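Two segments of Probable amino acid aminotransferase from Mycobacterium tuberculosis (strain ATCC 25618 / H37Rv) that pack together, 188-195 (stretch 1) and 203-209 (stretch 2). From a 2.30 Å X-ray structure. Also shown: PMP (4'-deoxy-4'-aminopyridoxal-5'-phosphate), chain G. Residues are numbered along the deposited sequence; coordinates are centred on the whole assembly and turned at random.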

ATOM      1  N   SER B 188       6.593 -11.899  -7.246  1.00 24.62           N
ATOM      2  CA  SER B 188       7.406 -13.094  -7.420  1.00 25.25           C
ATOM      3  C   SER B 188       8.858 -12.777  -7.096  1.00 25.37           C
ATOM      4  O   SER B 188       9.245 -11.617  -6.927  1.00 25.01           O
ATOM      5  CB  SER B 188       7.280 -13.638  -8.845  1.00 25.73           C
ATOM      6  OG  SER B 188       7.378 -12.588  -9.793  1.00 25.58           O
ATOM      7  N   THR B 189       9.658 -13.837  -7.015  1.00 25.92           N
ATOM      8  CA  THR B 189      11.086 -13.759  -6.750  1.00 26.17           C
ATOM      9  C   THR B 189      11.853 -14.085  -8.023  1.00 26.72           C
ATOM     10  O   THR B 189      11.505 -15.026  -8.744  1.00 28.85           O
ATOM     11  CB  THR B 189      11.490 -14.726  -5.630  1.00 27.14           C
ATOM     12  OG1 THR B 189      10.796 -14.380  -4.424  1.00 27.73           O
ATOM     13  CG2 THR B 189      12.990 -14.673  -5.381  1.00 27.75           C
ATOM     14  N   VAL B 190      12.892 -13.304  -8.298  1.00 26.75           N
ATOM     15  CA  VAL B 190      13.692 -13.471  -9.507  1.00 27.28           C
ATOM     16  C   VAL B 190      14.800 -14.480  -9.230  1.00 27.89           C
ATOM     17  O   VAL B 190      15.630 -14.279  -8.338  1.00 27.86           O
ATOM     18  CB  VAL B 190      14.276 -12.132  -9.979  1.00 27.07           C
ATOM     19  CG1 VAL B 190      15.165 -12.345 -11.194  1.00 28.15           C
ATOM     20  CG2 VAL B 190      13.158 -11.157 -10.302  1.00 26.52           C
ATOM     21  N   VAL B 191      14.801 -15.574  -9.987  1.00 28.47           N
ATOM     22  CA  VAL B 191      15.854 -16.580  -9.937  1.00 29.14           C
ATOM     23  C   VAL B 191      16.370 -16.783 -11.353  1.00 29.69           C
ATOM     24  O   VAL B 191      15.577 -16.948 -12.287  1.00 29.75           O
ATOM     25  CB  VAL B 191      15.356 -17.911  -9.343  1.00 29.43           C
ATOM     26  CG1 VAL B 191      16.446 -18.966  -9.414  1.00 30.20           C
ATOM     27  CG2 VAL B 191      14.901 -17.713  -7.908  1.00 28.94           C
ATOM     28  N   ILE B 192      17.691 -16.774 -11.513  1.00 30.11           N
ATOM     29  CA  ILE B 192      18.318 -16.977 -12.809  1.00 30.68           C
ATOM     30  C   ILE B 192      19.177 -18.234 -12.739  1.00 31.44           C
ATOM     31  O   ILE B 192      19.432 -18.785 -11.670  1.00 31.50           O
ATOM     32  CB  ILE B 192      19.163 -15.771 -13.261  1.00 30.59           C
ATOM     33  CG1 ILE B 192      20.318 -15.535 -12.289  1.00 30.64           C
ATOM     34  CG2 ILE B 192      18.297 -14.526 -13.370  1.00 29.89           C
ATOM     35  CD1 ILE B 192      21.503 -14.843 -12.918  1.00 30.93           C
ATOM     36  N   ALA B 193      19.632 -18.672 -13.909  1.00 32.05           N
ATOM     37  CA  ALA B 193      20.368 -19.922 -14.071  1.00 32.86           C
ATOM     38  C   ALA B 193      21.651 -19.633 -14.833  1.00 33.35           C
ATOM     39  O   ALA B 193      21.603 -19.245 -16.004  1.00 33.48           O
ATOM     40  CB  ALA B 193      19.536 -20.971 -14.804  1.00 33.25           C
ATOM     41  N   THR B 194      22.787 -19.779 -14.162  1.00 33.63           N
ATOM     42  CA  THR B 194      24.083 -19.560 -14.781  1.00 35.22           C
ATOM     43  C   THR B 194      24.931 -20.817 -14.630  1.00 37.54           C
ATOM     44  O   THR B 194      24.680 -21.662 -13.764  1.00 37.23           O
ATOM     45  CB  THR B 194      24.804 -18.352 -14.165  1.00 35.60           C
ATOM     46  OG1 THR B 194      25.797 -17.874 -15.078  1.00 38.32           O
ATOM     47  CG2 THR B 194      25.475 -18.733 -12.853  1.00 35.73           C
ATOM     48  N   ASP B 195      25.921 -20.951 -15.508  1.00 39.67           N
ATOM     49  CA  ASP B 195      26.819 -22.102 -15.481  1.00 41.12           C
ATOM     50  C   ASP B 195      28.024 -21.859 -14.578  1.00 39.29           C
ATOM     51  O   ASP B 195      28.036 -20.925 -13.777  1.00 37.53           O
ATOM     52  CB  ASP B 195      27.287 -22.450 -16.898  1.00 44.36           C
ATOM     53  CG  ASP B 195      26.318 -23.366 -17.624  1.00 48.00           C
ATOM     54  OD1 ASP B 195      25.905 -24.386 -17.030  1.00 49.37           O
ATOM     55  OD2 ASP B 195      25.969 -23.066 -18.786  1.00 49.08           O
ATOM     56  N   PRO B 203      26.374 -25.559 -13.309  1.00 43.35           N
ATOM     57  CA  PRO B 203      25.107 -24.821 -13.283  1.00 42.76           C
ATOM     58  C   PRO B 203      24.794 -24.256 -11.906  1.00 43.66           C
ATOM     59  O   PRO B 203      24.750 -24.991 -10.918  1.00 46.22           O
ATOM     60  CB  PRO B 203      24.076 -25.862 -13.712  1.00 41.12           C
ATOM     61  CG  PRO B 203      24.659 -27.144 -13.333  1.00 41.35           C
ATOM     62  CD  PRO B 203      26.158 -27.015 -13.285  1.00 42.66           C
ATOM     63  N   CYS B 204      24.580 -22.946 -11.853  1.00 42.20           N
ATOM     64  CA  CYS B 204      24.371 -22.233 -10.606  1.00 42.14           C
ATOM     65  C   CYS B 204      23.149 -21.337 -10.726  1.00 39.50           C
ATOM     66  O   CYS B 204      22.942 -20.678 -11.750  1.00 39.50           O
ATOM     67  CB  CYS B 204      25.605 -21.393 -10.244  1.00 44.80           C
ATOM     68  SG  CYS B 204      25.333 -20.151  -8.965  1.00 46.21           S
ATOM     69  N   LEU B 205      22.336 -21.336  -9.675  1.00 36.12           N
ATOM     70  CA  LEU B 205      21.113 -20.550  -9.606  1.00 32.85           C
ATOM     71  C   LEU B 205      21.354 -19.370  -8.675  1.00 31.89           C
ATOM     72  O   LEU B 205      21.896 -19.541  -7.577  1.00 32.82           O
ATOM     73  CB  LEU B 205      19.943 -21.401  -9.105  1.00 32.30           C
ATOM     74  CG  LEU B 205      19.648 -22.678  -9.896  1.00 32.96           C
ATOM     75  CD1 LEU B 205      18.655 -23.555  -9.146  1.00 32.94           C
ATOM     76  CD2 LEU B 205      19.132 -22.346 -11.286  1.00 32.93           C
ATOM     77  N   LEU B 206      20.949 -18.182  -9.110  1.00 31.21           N
ATOM     78  CA  LEU B 206      21.214 -16.962  -8.366  1.00 30.67           C
ATOM     79  C   LEU B 206      19.924 -16.203  -8.104  1.00 29.88           C
ATOM     80  O   LEU B 206      18.932 -16.340  -8.823  1.00 29.75           O
ATOM     81  CB  LEU B 206      22.205 -16.057  -9.111  1.00 30.80           C
ATOM     82  CG  LEU B 206      23.596 -16.638  -9.345  1.00 31.58           C
ATOM     83  CD1 LEU B 206      24.446 -15.677 -10.160  1.00 31.69           C
ATOM     84  CD2 LEU B 206      24.261 -16.945  -8.014  1.00 31.70           C
ATOM     85  N   THR B 207      19.962 -15.390  -7.052  1.00 29.39           N
ATOM     86  CA  THR B 207      18.836 -14.578  -6.625  1.00 28.64           C
ATOM     87  C   THR B 207      19.391 -13.354  -5.914  1.00 28.26           C
ATOM     88  O   THR B 207      20.495 -13.412  -5.359  1.00 28.57           O
ATOM     89  CB  THR B 207      17.895 -15.364  -5.697  1.00 28.49           C
ATOM     90  OG1 THR B 207      16.740 -14.574  -5.390  1.00 27.78           O
ATOM     91  CG2 THR B 207      18.598 -15.729  -4.405  1.00 28.66           C
ATOM     92  N   PRO B 208      18.681 -12.229  -5.952  1.00 27.64           N
ATOM     93  CA  PRO B 208      19.183 -11.029  -5.289  1.00 27.30           C
ATOM     94  C   PRO B 208      19.338 -11.255  -3.799  1.00 27.21           C
ATOM     95  O   PRO B 208      18.621 -12.076  -3.196  1.00 27.16           O
ATOM     96  CB  PRO B 208      18.104  -9.982  -5.597  1.00 26.66           C
ATOM     97  CG  PRO B 208      17.538 -10.431  -6.898  1.00 26.84           C
ATOM     98  CD  PRO B 208      17.543 -11.932  -6.839  1.00 27.32           C
ATOM     99  N   PRO B 209      20.263 -10.545  -3.161  1.00 27.21           N
ATOM    100  CA  PRO B 209      20.548 -10.782  -1.747  1.00 27.22           C
ATOM    101  C   PRO B 209      19.445 -10.230  -0.864  1.00 27.81           C
ATOM    102  O   PRO B 209      18.722  -9.304  -1.261  1.00 31.08           O
ATOM    103  CB  PRO B 209      21.868 -10.034  -1.528  1.00 27.45           C
ATOM    104  CG  PRO B 209      21.853  -8.950  -2.537  1.00 29.51           C
ATOM    105  CD  PRO B 209      21.110  -9.483  -3.731  1.00 28.46           C
TER
HETATM  106  N1  PMP G 301       7.978 -10.744  -3.889  1.00 23.88           N
HETATM  107  C2  PMP G 301       6.771 -10.165  -3.684  1.00 23.40           C
HETATM  108  C2A PMP G 301       6.648  -8.663  -3.667  1.00 22.89           C
HETATM  109  C3  PMP G 301       5.565 -11.006  -3.474  1.00 23.42           C
HETATM  110  O3  PMP G 301       4.342 -10.448  -3.266  1.00 22.97           O
HETATM  111  C4  PMP G 301       5.745 -12.474  -3.502  1.00 23.99           C
HETATM  112  C4A PMP G 301       4.580 -13.415  -3.300  1.00 26.07           C
HETATM  113  N4A PMP G 301       3.593 -13.210  -4.374  1.00 26.70           N
HETATM  114  C5  PMP G 301       7.118 -12.982  -3.736  1.00 24.48           C
HETATM  115  C6  PMP G 301       8.159 -12.076  -3.916  1.00 24.39           C
HETATM  116  C5A PMP G 301       7.380 -14.471  -3.775  1.00 27.03           C
HETATM  117  O4P PMP G 301       7.151 -15.029  -2.482  1.00 28.54           O
HETATM  118  P   PMP G 301       6.619 -16.541  -2.324  1.00 29.28           P
HETATM  119  O1P PMP G 301       5.279 -16.650  -3.011  1.00 29.28           O
HETATM  120  O2P PMP G 301       7.614 -17.477  -2.968  1.00 32.23           O
HETATM  121  O3P PMP G 301       6.476 -16.863  -0.856  1.00 27.02           O

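The two stretches are neighbouring antiparallel strands, 189-194 and 204-207, whose axes approach to 4.6 Å and whose N-to-C directions differ by 149°, the departure from 180° expected of a twisted sheet. Register runs Ile192 to Leu206, Ala193 to Leu205 and Thr194 to Cys204. Ile192 and Leu206 form a hydrogen-bonded pair: Ile192 N donates to Leu206 O at 3.0 Å, and Leu206 N returns a bond to Ile192 O, also at 3.0 Å, both close to linear. Two residues along, Thr194 N donates to Cys204 O at 2.6 Å, and Cys204 N to Thr194 O at 2.3 Å. The last distance is far below a normal amide hydrogen bond, and with Thr194 O and Cys204 O, two acceptors, only 2.8 Å apart, it suggests that the local coordinates are strained or imprecise and should be read with caution.

Between these two pairs lies the non-hydrogen-bonded pair Ala193 and Leu205, with CA atoms 4.6 Å apart. At this pair Leu205 CA lies 3.2 Å from Ile192 O and Ala193 CA lies 3.5 Å from Cys204 O; on the far side of the Ile192-Leu206 pair, Val191 CA lies 3.3 Å from Leu206 O. Each of these three carbonyls thus receives a CA-H contact as well as an amide bond.

Beyond Leu206 the ladder of amide bonds gives way to a side-chain bond. Thr207 OG1 donates to Val190 O at 3.2 Å. Pro208, which has no amide hydrogen to offer, packs against the same carbonyl, its CD 3.4 Å from Val190 O. Threonine suits this place because its hydroxyl can satisfy a backbone acceptor while its branched CB favours an extended chain.

The side chains of the bridged pairs alternate between the two faces of the sheet. Ile192, Thr194, Cys204 and Leu206 share one face. Ile192 CG1 packs 3.7 Å from Leu206 CB, and Leu206, with chi1 m and chi2 t, gives up more area to the other stretch than any other residue. Its CD1 also reaches to 4.2 Å from Thr194 CG2, making a diagonal contact. That methyl lies 3.7 Å from Cys204 CB as well, so threonine contributes an apolar surface at the partly exposed end of the face, where its hydroxyl is tolerated.

On the other face, Ala193 and Leu205 form a small-large pair. Alanine offers only a methyl here, and the leucine supplies most of the bulk: its CD2 comes back to 3.8 Å from Ala193 CB, while Val191 CG1 touches Leu205 CB at 4.3 Å. These buried aliphatic groups need no polar partners, and beta-branched Val191 is well suited to a strand.

At the exposed end, Asp195 and Pro203 contact each other loosely, with Asp195 OD1 3.9 Å from Pro203 CA, and a charged carboxylate is at ease there. At the opposite end of stretch 1, the cofactor PMP is close by: its C6 lies 3.2 Å from Ser188 O and its C5A 3.5 Å from Thr189 OG1.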